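Local coordinates for protein CTP:phosphocholine Cytidylyltransferase (Streptococcus pneumoniae, PDB 1JYK) that catalyses the transfer of a cytidylyl group from CTP to phosphocholine, giving CDP-choline, as a member of the nucleotidyltransferase family, at residues E64-K69 / N133-D138; L118-V123 / V182-A187; A187-K192 / K220-Y225. All coordinates share one frame; numbering follows the deposited sequence.

Contact 1: E64-K69 / N133-D138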
loop_
_atom_site.group_PDB
_atom_site.type_symbol
_atom_site.label_atom_id
_atom_site.label_comp_id
_atom_site.label_asym_id
_atom_site.label_seq_id
_atom_site.Cartn_x
_atom_site.Cartn_y
_atom_site.Cartn_z
ATOM N N GLU A 64 1.337 -13.768 4.926
ATOM C CA GLU A 64 1.452 -14.591 6.129
ATOM C C GLU A 64 1.260 -13.768 7.407
ATOM O O GLU A 64 0.641 -14.242 8.360
ATOM C CB GLU A 64 2.793 -15.330 6.127
ATOM C CG GLU A 64 2.749 -16.538 5.204
ATOM C CD GLU A 64 4.096 -17.188 4.971
ATOM O OE1 GLU A 64 4.289 -17.755 3.874
ATOM O OE2 GLU A 64 4.956 -17.148 5.871
ATOM N N PHE A 65 1.773 -12.539 7.418
ATOM C CA PHE A 65 1.612 -11.657 8.574
ATOM C C PHE A 65 0.126 -11.408 8.777
ATOM O O PHE A 65 -0.382 -11.453 9.895
ATOM C CB PHE A 65 2.304 -10.312 8.328
ATOM C CG PHE A 65 3.704 -10.230 8.875
ATOM C CD1 PHE A 65 4.508 -9.132 8.583
ATOM C CD2 PHE A 65 4.222 -11.239 9.685
ATOM C CE1 PHE A 65 5.802 -9.039 9.086
ATOM C CE2 PHE A 65 5.513 -11.153 10.191
ATOM C CZ PHE A 65 6.303 -10.052 9.890
ATOM N N LEU A 66 -0.568 -11.148 7.674
ATOM C CA LEU A 66 -1.997 -10.875 7.704
ATOM C C LEU A 66 -2.818 -12.044 8.234
ATOM O O LEU A 66 -3.641 -11.877 9.133
ATOM C CB LEU A 66 -2.484 -10.522 6.303
ATOM C CG LEU A 66 -2.111 -9.124 5.811
ATOM C CD1 LEU A 66 -2.178 -9.085 4.283
ATOM C CD2 LEU A 66 -3.060 -8.102 6.432
ATOM N N LYS A 67 -2.594 -13.227 7.670
ATOM C CA LYS A 67 -3.329 -14.413 8.091
ATOM C C LYS A 67 -3.009 -14.800 9.530
ATOM O O LYS A 67 -3.862 -15.344 10.233
ATOM C CB LYS A 67 -3.034 -15.568 7.134
ATOM C CG LYS A 67 -3.333 -15.197 5.688
ATOM C CD LYS A 67 -3.615 -16.411 4.838
ATOM C CE LYS A 67 -5.049 -16.854 4.992
ATOM N NZ LYS A 67 -5.199 -18.205 4.431
ATOM N N GLU A 68 -1.789 -14.517 9.972
ATOM C CA GLU A 68 -1.399 -14.825 11.344
ATOM C C GLU A 68 -2.281 -14.027 12.294
ATOM O O GLU A 68 -2.487 -14.420 13.445
ATOM C CB GLU A 68 0.059 -14.442 11.586
ATOM C CG GLU A 68 0.992 -15.621 11.776
ATOM C CD GLU A 68 2.353 -15.384 11.148
ATOM O OE1 GLU A 68 3.055 -14.445 11.583
ATOM O OE2 GLU A 68 2.716 -16.140 10.218
ATOM N N LYS A 69 -2.796 -12.900 11.801
ATOM C CA LYS A 69 -3.645 -12.019 12.594
ATOM C C LYS A 69 -5.130 -12.197 12.324
ATOM O O LYS A 69 -5.958 -11.438 12.838
ATOM C CB LYS A 69 -3.255 -10.566 12.344
ATOM C CG LYS A 69 -1.855 -10.243 12.793
ATOM C CD LYS A 69 -1.792 -10.163 14.296
ATOM C CE LYS A 69 -0.368 -10.254 14.798
ATOM N NZ LYS A 69 -0.348 -10.221 16.284
ATOM N N ASN A 133 5.248 -7.242 12.469
ATOM C CA ASN A 133 3.825 -7.427 12.172
ATOM C C ASN A 133 2.930 -6.461 12.952
ATOM O O ASN A 133 2.514 -6.650 14.085
ATOM C CB ASN A 133 3.355 -8.852 12.414
ATOM C CG ASN A 133 1.991 -9.109 11.791
ATOM O OD1 ASN A 133 1.355 -8.191 11.259
ATOM N ND2 ASN A 133 1.537 -10.355 11.850
HETATM N N MSE A 134 2.660 -5.433 12.201
HETATM C CA MSE A 134 1.918 -4.204 12.360
HETATM C C MSE A 134 0.403 -4.397 12.342
HETATM O O MSE A 134 -0.354 -3.611 12.921
HETATM C CB MSE A 134 2.345 -3.686 11.089
HETATM C CG MSE A 134 1.930 -2.609 10.365
HETATM SE SE MSE A 134 3.079 -3.303 9.186
HETATM C CE MSE A 134 4.761 -2.317 9.830
ATOM N N PHE A 135 -0.018 -5.401 11.581
ATOM C CA PHE A 135 -1.424 -5.680 11.371
ATOM C C PHE A 135 -2.205 -6.145 12.577
ATOM O O PHE A 135 -1.731 -6.962 13.365
ATOM C CB PHE A 135 -1.572 -6.695 10.236
ATOM C CG PHE A 135 -0.876 -6.282 8.974
ATOM C CD1 PHE A 135 -1.255 -5.114 8.304
ATOM C CD2 PHE A 135 0.177 -7.037 8.462
ATOM C CE1 PHE A 135 -0.591 -4.705 7.142
ATOM C CE2 PHE A 135 0.852 -6.639 7.300
ATOM C CZ PHE A 135 0.465 -5.469 6.638
ATOM N N ARG A 136 -3.407 -5.603 12.720
ATOM C CA ARG A 136 -4.302 -5.996 13.802
ATOM C C ARG A 136 -5.735 -5.951 13.299
ATOM O O ARG A 136 -6.064 -5.176 12.394
ATOM C CB ARG A 136 -4.164 -5.095 15.034
ATOM C CG ARG A 136 -3.369 -3.827 14.854
ATOM C CD ARG A 136 -2.921 -3.280 16.207
ATOM N NE ARG A 136 -3.773 -3.747 17.301
ATOM C CZ ARG A 136 -3.327 -4.362 18.398
ATOM N NH1 ARG A 136 -2.029 -4.594 18.557
ATOM N NH2 ARG A 136 -4.182 -4.757 19.338
ATOM N N ASN A 137 -6.590 -6.788 13.886
ATOM C CA ASN A 137 -7.987 -6.826 13.475
ATOM C C ASN A 137 -8.920 -6.052 14.413
ATOM O O ASN A 137 -10.137 -6.213 14.351
ATOM C CB ASN A 137 -8.458 -8.286 13.319
ATOM C CG ASN A 137 -8.526 -9.044 14.645
ATOM O OD1 ASN A 137 -8.090 -8.560 15.688
ATOM N ND2 ASN A 137 -9.084 -10.249 14.598
ATOM N N ASP A 138 -8.353 -5.188 15.251
ATOM C CA ASP A 138 -9.160 -4.416 16.187
ATOM C C ASP A 138 -9.040 -2.893 16.029
ATOM O O ASP A 138 -9.426 -2.138 16.922
ATOM C CB ASP A 138 -8.799 -4.818 17.613
ATOM C CG ASP A 138 -7.348 -4.558 17.930
ATOM O OD1 ASP A 138 -6.601 -4.144 17.013
ATOM O OD2 ASP A 138 -6.956 -4.764 19.096
#

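Contact 2: L118-V123 / V182-A187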
loop_
_atom_site.group_PDB
_atom_site.type_symbol
_atom_site.label_atom_id
_atom_site.label_comp_id
_atom_site.label_asym_id
_atom_site.label_seq_id
_atom_site.Cartn_x
_atom_site.Cartn_y
_atom_site.Cartn_z
ATOM N N LEU A 118 -13.014 -1.051 0.097
ATOM C CA LEU A 118 -12.180 -0.204 0.939
ATOM C C LEU A 118 -12.533 -0.175 2.424
ATOM O O LEU A 118 -11.636 -0.155 3.275
ATOM C CB LEU A 118 -12.165 1.224 0.389
ATOM C CG LEU A 118 -11.112 2.159 0.996
ATOM C CD1 LEU A 118 -9.717 1.550 0.884
ATOM C CD2 LEU A 118 -11.169 3.489 0.268
ATOM N N ALA A 119 -13.824 -0.172 2.737
ATOM C CA ALA A 119 -14.280 -0.123 4.127
ATOM C C ALA A 119 -13.664 -1.192 5.024
ATOM O O ALA A 119 -13.767 -2.386 4.743
ATOM C CB ALA A 119 -15.799 -0.219 4.178
ATOM N N ASN A 120 -13.036 -0.743 6.110
ATOM C CA ASN A 120 -12.399 -1.628 7.077
ATOM C C ASN A 120 -11.325 -2.487 6.441
ATOM O O ASN A 120 -11.163 -3.664 6.774
ATOM C CB ASN A 120 -13.449 -2.508 7.739
ATOM C CG ASN A 120 -14.381 -1.712 8.620
ATOM O OD1 ASN A 120 -13.937 -0.877 9.410
ATOM N ND2 ASN A 120 -15.678 -1.954 8.485
ATOM N N SER A 121 -10.572 -1.880 5.533
ATOM C CA SER A 121 -9.521 -2.590 4.835
ATOM C C SER A 121 -8.150 -1.932 4.936
ATOM O O SER A 121 -8.029 -0.707 5.048
ATOM C CB SER A 121 -9.906 -2.730 3.362
ATOM O OG SER A 121 -8.827 -3.227 2.593
ATOM N N TYR A 122 -7.116 -2.767 4.923
ATOM C CA TYR A 122 -5.740 -2.290 4.935
ATOM C C TYR A 122 -5.407 -2.140 3.456
ATOM O O TYR A 122 -5.940 -2.877 2.625
ATOM C CB TYR A 122 -4.785 -3.343 5.514
ATOM C CG TYR A 122 -4.709 -3.366 7.016
ATOM C CD1 TYR A 122 -3.798 -2.561 7.703
ATOM C CD2 TYR A 122 -5.569 -4.174 7.757
ATOM C CE1 TYR A 122 -3.754 -2.563 9.100
ATOM C CE2 TYR A 122 -5.532 -4.182 9.149
ATOM C CZ TYR A 122 -4.627 -3.374 9.812
ATOM O OH TYR A 122 -4.618 -3.374 11.183
ATOM N N VAL A 123 -4.552 -1.181 3.126
ATOM C CA VAL A 123 -4.099 -0.996 1.754
ATOM C C VAL A 123 -2.598 -1.143 1.932
ATOM O O VAL A 123 -1.992 -0.413 2.716
ATOM C CB VAL A 123 -4.449 0.405 1.191
ATOM C CG1 VAL A 123 -3.802 0.592 -0.184
ATOM C CG2 VAL A 123 -5.965 0.551 1.084
ATOM N N VAL A 182 1.537 1.239 4.205
ATOM C CA VAL A 182 0.623 0.454 5.026
ATOM C C VAL A 182 -0.337 1.443 5.674
ATOM O O VAL A 182 0.086 2.380 6.359
ATOM C CB VAL A 182 1.349 -0.360 6.143
ATOM C CG1 VAL A 182 0.326 -1.174 6.934
ATOM C CG2 VAL A 182 2.398 -1.285 5.534
ATOM N N SER A 183 -1.626 1.248 5.430
ATOM C CA SER A 183 -2.653 2.115 5.989
ATOM C C SER A 183 -3.939 1.316 6.165
ATOM O O SER A 183 -4.124 0.283 5.523
ATOM C CB SER A 183 -2.897 3.322 5.066
ATOM O OG SER A 183 -3.352 2.935 3.774
ATOM N N PHE A 184 -4.815 1.785 7.047
ATOM C CA PHE A 184 -6.092 1.127 7.302
ATOM C C PHE A 184 -7.198 2.169 7.206
ATOM O O PHE A 184 -7.012 3.312 7.621
ATOM C CB PHE A 184 -6.106 0.491 8.691
ATOM C CG PHE A 184 -7.443 -0.070 9.084
ATOM C CD1 PHE A 184 -7.830 -1.346 8.666
ATOM C CD2 PHE A 184 -8.329 0.681 9.854
ATOM C CE1 PHE A 184 -9.079 -1.866 9.007
ATOM C CE2 PHE A 184 -9.579 0.173 10.199
ATOM C CZ PHE A 184 -9.956 -1.103 9.774
ATOM N N TRP A 185 -8.346 1.775 6.670
ATOM C CA TRP A 185 -9.455 2.706 6.503
ATOM C C TRP A 185 -10.752 2.187 7.087
ATOM O O TRP A 185 -11.173 1.073 6.764
ATOM C CB TRP A 185 -9.617 3.018 5.014
ATOM C CG TRP A 185 -8.329 3.493 4.476
ATOM C CD1 TRP A 185 -7.346 2.734 3.904
ATOM C CD2 TRP A 185 -7.786 4.808 4.636
ATOM N NE1 TRP A 185 -6.214 3.494 3.717
ATOM C CE2 TRP A 185 -6.455 4.770 4.154
ATOM C CE3 TRP A 185 -8.285 6.014 5.153
ATOM C CZ2 TRP A 185 -5.620 5.895 4.174
ATOM C CZ3 TRP A 185 -7.461 7.128 5.168
ATOM C CH2 TRP A 185 -6.139 7.060 4.680
ATOM N N ASP A 186 -11.376 2.982 7.955
ATOM C CA ASP A 186 -12.643 2.578 8.551
ATOM C C ASP A 186 -13.784 2.833 7.560
ATOM O O ASP A 186 -13.583 3.472 6.520
ATOM C CB ASP A 186 -12.896 3.304 9.884
ATOM C CG ASP A 186 -12.934 4.807 9.739
ATOM O OD1 ASP A 186 -13.422 5.303 8.710
ATOM O OD2 ASP A 186 -12.468 5.497 10.666
ATOM N N ALA A 187 -14.971 2.317 7.877
ATOM C CA ALA A 187 -16.133 2.443 6.999
ATOM C C ALA A 187 -16.551 3.886 6.692
ATOM O O ALA A 187 -16.730 4.252 5.532
ATOM C CB ALA A 187 -17.299 1.660 7.583
HETATM O O HOH W 1 -15.618 0.944 10.593
HETATM O O HOH W 2 -1.160 2.064 2.205
#

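Contact 3: A187-K192 / K220-Y225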
loop_
_atom_site.group_PDB
_atom_site.type_symbol
_atom_site.label_atom_id
_atom_site.label_comp_id
_atom_site.label_asym_id
_atom_site.label_seq_id
_atom_site.Cartn_x
_atom_site.Cartn_y
_atom_site.Cartn_z
ATOM N N ALA A 187 -14.971 2.317 7.877
ATOM C CA ALA A 187 -16.133 2.443 6.999
ATOM C C ALA A 187 -16.551 3.886 6.692
ATOM O O ALA A 187 -16.730 4.252 5.532
ATOM C CB ALA A 187 -17.299 1.660 7.583
ATOM N N PRO A 188 -16.739 4.718 7.726
ATOM C CA PRO A 188 -17.133 6.101 7.444
ATOM C C PRO A 188 -16.141 6.827 6.532
ATOM O O PRO A 188 -16.543 7.574 5.636
ATOM C CB PRO A 188 -17.210 6.744 8.827
ATOM C CG PRO A 188 -17.402 5.606 9.766
ATOM C CD PRO A 188 -16.654 4.457 9.172
ATOM N N THR A 189 -14.846 6.610 6.764
ATOM C CA THR A 189 -13.813 7.261 5.959
ATOM C C THR A 189 -13.800 6.722 4.529
ATOM O O THR A 189 -13.714 7.493 3.568
ATOM C CB THR A 189 -12.405 7.071 6.572
ATOM O OG1 THR A 189 -12.428 7.431 7.956
ATOM C CG2 THR A 189 -11.391 7.947 5.852
ATOM N N ALA A 190 -13.890 5.399 4.398
ATOM C CA ALA A 190 -13.887 4.744 3.090
ATOM C C ALA A 190 -15.061 5.222 2.236
ATOM O O ALA A 190 -14.941 5.375 1.015
ATOM C CB ALA A 190 -13.958 3.230 3.270
ATOM N N GLU A 191 -16.199 5.450 2.887
ATOM C CA GLU A 191 -17.392 5.904 2.190
ATOM C C GLU A 191 -17.113 7.257 1.543
ATOM O O GLU A 191 -17.446 7.481 0.381
ATOM C CB GLU A 191 -18.552 6.015 3.173
ATOM C CG GLU A 191 -19.884 6.245 2.514
ATOM C CD GLU A 191 -20.975 6.551 3.518
ATOM O OE1 GLU A 191 -20.724 7.356 4.440
ATOM O OE2 GLU A 191 -22.082 5.986 3.387
ATOM N N LYS A 192 -16.487 8.156 2.295
ATOM C CA LYS A 192 -16.161 9.476 1.769
ATOM C C LYS A 192 -15.161 9.347 0.629
ATOM O O LYS A 192 -15.303 9.990 -0.408
ATOM C CB LYS A 192 -15.572 10.363 2.870
ATOM C CG LYS A 192 -16.582 10.768 3.930
ATOM C CD LYS A 192 -16.043 11.883 4.808
ATOM C CE LYS A 192 -17.117 12.911 5.102
ATOM N NZ LYS A 192 -16.710 13.826 6.199
ATOM N N LYS A 220 -9.170 17.619 4.563
ATOM C CA LYS A 220 -10.026 18.418 5.437
ATOM C C LYS A 220 -11.382 17.774 5.709
ATOM O O LYS A 220 -12.084 18.169 6.639
ATOM C CB LYS A 220 -10.229 19.816 4.835
ATOM C CG LYS A 220 -9.382 20.105 3.583
ATOM C CD LYS A 220 -9.664 19.105 2.456
ATOM C CE LYS A 220 -8.696 19.237 1.282
ATOM N NZ LYS A 220 -7.280 19.496 1.664
ATOM N N GLU A 221 -11.749 16.780 4.907
ATOM C CA GLU A 221 -13.029 16.089 5.078
ATOM C C GLU A 221 -12.882 14.717 5.726
ATOM O O GLU A 221 -13.880 14.062 6.026
ATOM C CB GLU A 221 -13.712 15.885 3.726
ATOM C CG GLU A 221 -13.646 17.073 2.811
ATOM C CD GLU A 221 -14.518 18.194 3.302
ATOM O OE1 GLU A 221 -15.597 17.893 3.857
ATOM O OE2 GLU A 221 -14.122 19.369 3.136
ATOM N N LEU A 222 -11.646 14.280 5.935
ATOM C CA LEU A 222 -11.415 12.960 6.491
ATOM C C LEU A 222 -10.733 12.951 7.842
ATOM O O LEU A 222 -9.965 13.849 8.173
ATOM C CB LEU A 222 -10.593 12.131 5.501
ATOM C CG LEU A 222 -11.101 12.107 4.055
ATOM C CD1 LEU A 222 -10.001 11.606 3.120
ATOM C CD2 LEU A 222 -12.340 11.233 3.971
ATOM N N ASP A 223 -11.034 11.920 8.624
ATOM C CA ASP A 223 -10.441 11.740 9.943
ATOM C C ASP A 223 -9.491 10.549 9.832
ATOM O O ASP A 223 -9.933 9.397 9.770
ATOM C CB ASP A 223 -11.519 11.448 10.989
ATOM C CG ASP A 223 -12.423 12.640 11.247
ATOM O OD1 ASP A 223 -12.030 13.781 10.925
ATOM O OD2 ASP A 223 -13.533 12.433 11.771
ATOM N N VAL A 224 -8.197 10.840 9.786
ATOM C CA VAL A 224 -7.171 9.807 9.679
ATOM C C VAL A 224 -6.122 10.064 10.748
ATOM O O VAL A 224 -5.803 11.211 11.057
ATOM C CB VAL A 224 -6.479 9.828 8.299
ATOM C CG1 VAL A 224 -5.809 8.473 8.033
ATOM C CG2 VAL A 224 -7.496 10.178 7.211
ATOM N N TYR A 225 -5.579 8.994 11.302
ATOM C CA TYR A 225 -4.594 9.131 12.350
ATOM C C TYR A 225 -3.270 8.498 11.991
ATOM O O TYR A 225 -3.187 7.698 11.067
ATOM C CB TYR A 225 -5.152 8.539 13.637
ATOM C CG TYR A 225 -6.375 9.281 14.088
ATOM C CD1 TYR A 225 -7.613 9.048 13.494
ATOM C CD2 TYR A 225 -6.292 10.253 15.086
ATOM C CE1 TYR A 225 -8.736 9.765 13.883
ATOM C CE2 TYR A 225 -7.408 10.974 15.480
ATOM C CZ TYR A 225 -8.623 10.724 14.875
ATOM O OH TYR A 225 -9.730 11.425 15.278
HETATM O O HOH W 3 -13.403 10.145 7.937
#

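Contact 1: E64-K69 / N133-D138
Asn133 lies flat on the ring of Phe65. Its CB sits over the ring centre, 3.7 Å from the centroid, in a CH-pi contact. The amide plane is turned only 17° from the ring, so the two groups stack. Asn133 ND2 then reaches past the ring and donates to Phe65 O at 3.0 Å. This bond is bent, with an N-H...O angle of 147°, and ND2 stands tilted from the carbonyl plane. Phe65 is thus held at both its ring and its carbonyl. The same carbonyl accepts only a weak helix bond from Lys69 N, which turns more closely to Leu66 O, so the amide supplements the helix bonding near its C-terminal end.

Leu66 works on the other aromatic group. Its CD2 is over the centre of one face of Phe135, 3.9 Å from the centroid, while the selenium of selenomethionine Met134 lies offset over the opposite face. Phe65 CB meets the same ring at its edge. Lys69 is bent at chi2 (-74°), and its aliphatic chain runs over the loop backbone, with Lys69 CG 3.3 Å from Phe135 O.

The second shell fixes the amide. Asn133 OD1 accepts from Phe135 N at 3.1 Å, an Asx turn that sets the amide's rotation. Further along, Arg136 grips Asp138 side-on through NE and NH2.

The contact fastens the C-terminal end of helix 58-68 to the loop between strands 128-130 and 142-149. Phe135 and Leu66 both reach Ile124 of strand 121-125, and Phe135 also touches Leu130 and Val182.

Contact 2: L118-V123 / V182-A187
The ring of Tyr122 carries Phe184 over one face. CD1 of Phe184 is 3.7 Å from Tyr122 CE2, offset toward the rim. The pair is edge-to-face: the edge of Phe184 points to the face of Tyr122, with centroids 5.0 Å apart and planes at 58°. Phe184 CB adds a CH-pi contact over the same ring. With CG anti to its backbone N (chi1 173°), the Phe184 side chain extends along the partner strand, and Phe184 CE1 arrives 3.5 Å from Asn120 C. Phe135 makes a further edge-to-face pair with Tyr122, and the tyrosine OH is bonded to Arg136 O.

Trp185 lies on the other side of the sheet, with Ser121, Val123 and Ser183. Its CD1 meets Val123 CG2 and Leu118 CD1 obliquely. Trp185 NE1 donates to Ser183 OG at 2.9 Å, which helps fix the indole. A water joins that hydroxyl to Val123 O. Tyr144 and Trp211 pack their rings against the indole.

The backbones pair antiparallel. Ser121 with Trp185 and Val123 with Ser183 are hydrogen-bonded pairs, and Tyr122 with Phe184 is the non-hydrogen-bonded pair between them. Val123 N donates to Ser183 O at 2.8 Å. At the end, Trp185 O receives two weak bonds, from Asn120 N and Ser121 N. Beyond them, a second water bridges Asn120 OD1 and Ala187 N.

Asn120 and Ser121 both face Trp185, which makes a G1 beta bulge. It accompanies the type II turn from Leu118 to Ser121, where Asn120 takes a positive phi (59°). Strand 182-185 pairs antiparallel with strand 121-125, which itself runs parallel to 27-32, in the mixed central sheet of a nucleotidyltransferase fold.

Contact 3: A187-K192 / K220-Y225
Lys192 sends its chain toward Leu222 and Glu221. The chain bends at chi3 (139°), and this turns NZ to the carbonyl of Glu221. Leu222 has its CG anti to the carbonyl carbon (chi1 -50°), which brings CD2 to the helix.

NZ of Lys192 donates to Glu221 O at 2.8 Å. It lies in the carbonyl plane. The lysine thus holds a main-chain oxygen rather than a carboxylate: Glu221 OE1 is 4.8 Å from Lys192 NZ, not in contact, though its charge may still favour the ammonium group. The lysine's methylenes cover Leu222 on the way. Lys192 CB is 3.5 Å from Leu222 CD2, and the two side chains lie alongside, running in opposing senses.

One turn earlier, Thr189 completes the apolar patch. Thr189 CG2 touches Leu222 CD2 at 3.9 Å, the two side chains crossing at a slant. The threonine hydroxyl faces a water. The water donates to Thr189 OG1 at 2.9 Å and accepts from Asp223 N at 3.0 Å, so it makes a second polar link between the helix and segment 220-225. OG1 is also bonded to Asp186 OD1 and to Ser142 OG, and Asp223 OD1 forms a salt bridge with Lys165. Leu222 is buried further by Ile193 and Phe196 of the same helix.

The arrangement is a helix packed beside the chain that leads into a strand of the mixed sheet. Asp186 N-caps helix 187-201, which directly follows strand 182-185. Segment 220-225 leaves a 3-10 segment and enters strand 224-228, which runs parallel to strand 142-149 in the same mixed sheet.

Overall arrangement
From the N terminus, helix 58-68 supplies the first half of contact 1. The chain then passes through residues 118-123, which lead into strand 121-125 and open contact 2, before residues 133-138 close contact 1. Strand 182-185 closes contact 2 later, so the two loops cross. They also touch, since Phe135 packs on Tyr122 and Val182. Contact 3 follows in series: it opens at Ala187, shared with contact 2, and closes at 220-225. Ala190 packs on Leu118 and Ala119, and Val224 on Trp185. Contact 2 is thus the middle element, joining two sheet strands. Contact 1 ties helix 58-68 to the 133-138 loop, and contact 3 ties helix 187-201 to the chain entering strand 224-228.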